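Local coordinates for mortality factor 4-like protein 1 (Homo sapiens, PDB 2F5K) that probably reads chromatin by binding the methylated tail of histone H3 through its beta-barrel chromo domain, at residues V29-G34 / E67-S72. Residues are numbered along the deposited sequence; the frame is centred on the assembly and turned at random.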
loop_
_atom_site.group_PDB
_atom_site.type_symbol
_atom_site.label_atom_id
_atom_site.label_comp_id
_atom_site.label_asym_id
_atom_site.label_seq_id
_atom_site.Cartn_x
_atom_site.Cartn_y
_atom_site.Cartn_z
ATOM N N VAL A 29 -3.714 3.883 5.118
ATOM C CA VAL A 29 -3.340 2.498 4.848
ATOM C C VAL A 29 -1.866 2.315 4.570
ATOM O O VAL A 29 -1.091 3.257 4.464
ATOM C CB VAL A 29 -4.153 1.951 3.613
ATOM C CG1 VAL A 29 -3.478 0.765 2.976
ATOM C CG2 VAL A 29 -5.623 1.634 3.975
ATOM N N LEU A 30 -1.457 1.075 4.463
ATOM C CA LEU A 30 -0.084 0.829 4.091
ATOM C C LEU A 30 -0.225 0.159 2.779
ATOM O O LEU A 30 -1.020 -0.761 2.631
ATOM C CB LEU A 30 0.624 -0.068 5.081
ATOM C CG LEU A 30 0.829 0.546 6.468
ATOM C CD1 LEU A 30 1.371 -0.540 7.412
ATOM C CD2 LEU A 30 1.811 1.668 6.359
ATOM N N CYS A 31 0.527 0.599 1.802
ATOM C CA CYS A 31 0.346 0.020 0.508
ATOM C C CYS A 31 1.673 -0.395 -0.027
ATOM O O CYS A 31 2.641 0.332 0.119
ATOM C CB CYS A 31 -0.305 1.041 -0.442
ATOM S SG CYS A 31 -0.773 0.349 -2.045
ATOM N N PHE A 32 1.698 -1.562 -0.665
ATOM C CA PHE A 32 2.879 -2.070 -1.311
ATOM C C PHE A 32 3.093 -1.370 -2.656
ATOM O O PHE A 32 2.148 -1.144 -3.409
ATOM C CB PHE A 32 2.715 -3.573 -1.597
ATOM C CG PHE A 32 3.116 -4.454 -0.467
ATOM C CD1 PHE A 32 2.184 -5.162 0.236
ATOM C CD2 PHE A 32 4.436 -4.597 -0.129
ATOM C CE1 PHE A 32 2.571 -6.008 1.287
ATOM C CE2 PHE A 32 4.820 -5.428 0.924
ATOM C CZ PHE A 32 3.882 -6.096 1.633
ATOM N N HIS A 33 4.343 -1.056 -2.956
ATOM C CA HIS A 33 4.671 -0.479 -4.231
ATOM C C HIS A 33 5.778 -1.302 -4.893
ATOM O O HIS A 33 5.521 -2.062 -5.833
ATOM C CB HIS A 33 5.040 1.001 -4.106
ATOM C CG HIS A 33 5.476 1.605 -5.399
ATOM N ND1 HIS A 33 6.755 2.082 -5.607
ATOM C CD2 HIS A 33 4.805 1.797 -6.561
ATOM C CE1 HIS A 33 6.848 2.551 -6.839
ATOM N NE2 HIS A 33 5.678 2.391 -7.438
ATOM N N GLY A 34 7.005 -1.183 -4.429
ATOM C CA GLY A 34 7.987 -2.121 -4.966
ATOM C C GLY A 34 8.047 -3.279 -3.967
ATOM O O GLY A 34 7.033 -3.926 -3.693
ATOM N N GLU A 67 -2.100 5.633 -8.018
ATOM C CA GLU A 67 -2.383 4.497 -8.883
ATOM C C GLU A 67 -3.456 3.532 -8.409
ATOM O O GLU A 67 -3.873 3.541 -7.249
ATOM C CB GLU A 67 -1.103 3.703 -9.149
ATOM C CG GLU A 67 -0.328 3.288 -7.910
ATOM C CD GLU A 67 0.593 2.123 -8.202
ATOM O OE1 GLU A 67 1.667 1.981 -7.589
ATOM O OE2 GLU A 67 0.232 1.330 -9.083
ATOM N N TRP A 68 -3.904 2.697 -9.340
ATOM C CA TRP A 68 -4.862 1.662 -9.019
ATOM C C TRP A 68 -4.093 0.464 -8.524
ATOM O O TRP A 68 -3.001 0.167 -9.025
ATOM C CB TRP A 68 -5.700 1.320 -10.227
ATOM C CG TRP A 68 -6.608 2.425 -10.526
ATOM C CD1 TRP A 68 -6.369 3.480 -11.366
ATOM C CD2 TRP A 68 -7.894 2.644 -9.959
ATOM N NE1 TRP A 68 -7.448 4.326 -11.371
ATOM C CE2 TRP A 68 -8.400 3.835 -10.518
ATOM C CE3 TRP A 68 -8.689 1.942 -9.052
ATOM C CZ2 TRP A 68 -9.648 4.341 -10.186
ATOM C CZ3 TRP A 68 -9.909 2.438 -8.728
ATOM C CH2 TRP A 68 -10.388 3.626 -9.300
ATOM N N VAL A 69 -4.639 -0.204 -7.519
ATOM C CA VAL A 69 -3.926 -1.292 -6.867
ATOM C C VAL A 69 -4.945 -2.355 -6.542
ATOM O O VAL A 69 -6.079 -2.031 -6.234
ATOM C CB VAL A 69 -3.236 -0.742 -5.585
ATOM C CG1 VAL A 69 -3.600 -1.538 -4.346
ATOM C CG2 VAL A 69 -1.758 -0.647 -5.769
ATOM N N PRO A 70 -4.605 -3.626 -6.706
ATOM C CA PRO A 70 -5.525 -4.686 -6.282
ATOM C C PRO A 70 -5.514 -4.749 -4.758
ATOM O O PRO A 70 -4.574 -4.252 -4.152
ATOM C CB PRO A 70 -4.925 -5.943 -6.903
ATOM C CG PRO A 70 -3.511 -5.634 -7.001
ATOM C CD PRO A 70 -3.416 -4.167 -7.382
ATOM N N GLU A 71 -6.554 -5.316 -4.159
ATOM C CA GLU A 71 -6.631 -5.416 -2.710
ATOM C C GLU A 71 -5.399 -6.037 -2.048
ATOM O O GLU A 71 -4.928 -5.562 -1.016
ATOM C CB GLU A 71 -7.828 -6.233 -2.296
ATOM C CG GLU A 71 -8.171 -6.018 -0.846
ATOM C CD GLU A 71 -9.617 -6.316 -0.569
ATOM O OE1 GLU A 71 -10.353 -5.385 -0.188
ATOM O OE2 GLU A 71 -10.000 -7.482 -0.739
ATOM N N SER A 72 -4.884 -7.095 -2.651
ATOM C CA SER A 72 -3.735 -7.797 -2.086
ATOM C C SER A 72 -2.526 -6.884 -1.839
ATOM O O SER A 72 -1.560 -7.288 -1.183
ATOM C CB SER A 72 -3.328 -8.973 -2.977
ATOM O OG SER A 72 -2.845 -8.501 -4.233
#
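C31 sets its sulfur over the branched end of V69, joining strands 28-32 and 67-70 across the interior of the chromo domain's small beta barrel. Strands 37-48 and 51-58 lie between them in the order of the antiparallel sheet, so its curl brings the two together through side chains, with no hydrogen bond from one segment to the other. The closest CA pair is C31 CA and V69 CA, 8.6 Å apart. The thiol swings anti to the C31 backbone N (chi1 -173°), which carries SG to both V69 methyls: it lies 4.0 Å from V69 CG2 and 4.1 Å from V69 CG1, an apolar contact that straddles the fork. I56 and Y58 of strand 51-58 touch both side chains, and V74 also packs on V69, adding to the buried core.

Beside this apolar pair, where the side chains are partly exposed, a carboxylate oxygen meets a ring edge. E67 points its CB toward segment 29-34 and runs extended beyond CG, reaching the edge of the H33 imidazole, whose ring also meets W61 edge-to-face. Carboxylate and ring stand almost perpendicular, their planes 82° apart. R73 forms a weak, long ion pair with E67 and also hydrogen-bonds to F32 O. The carboxylate oxygen E67 OE1 sits near the imidazole plane, 3.3 Å from the ring carbon H33 CD2 and 4.0 Å from H33 NE2.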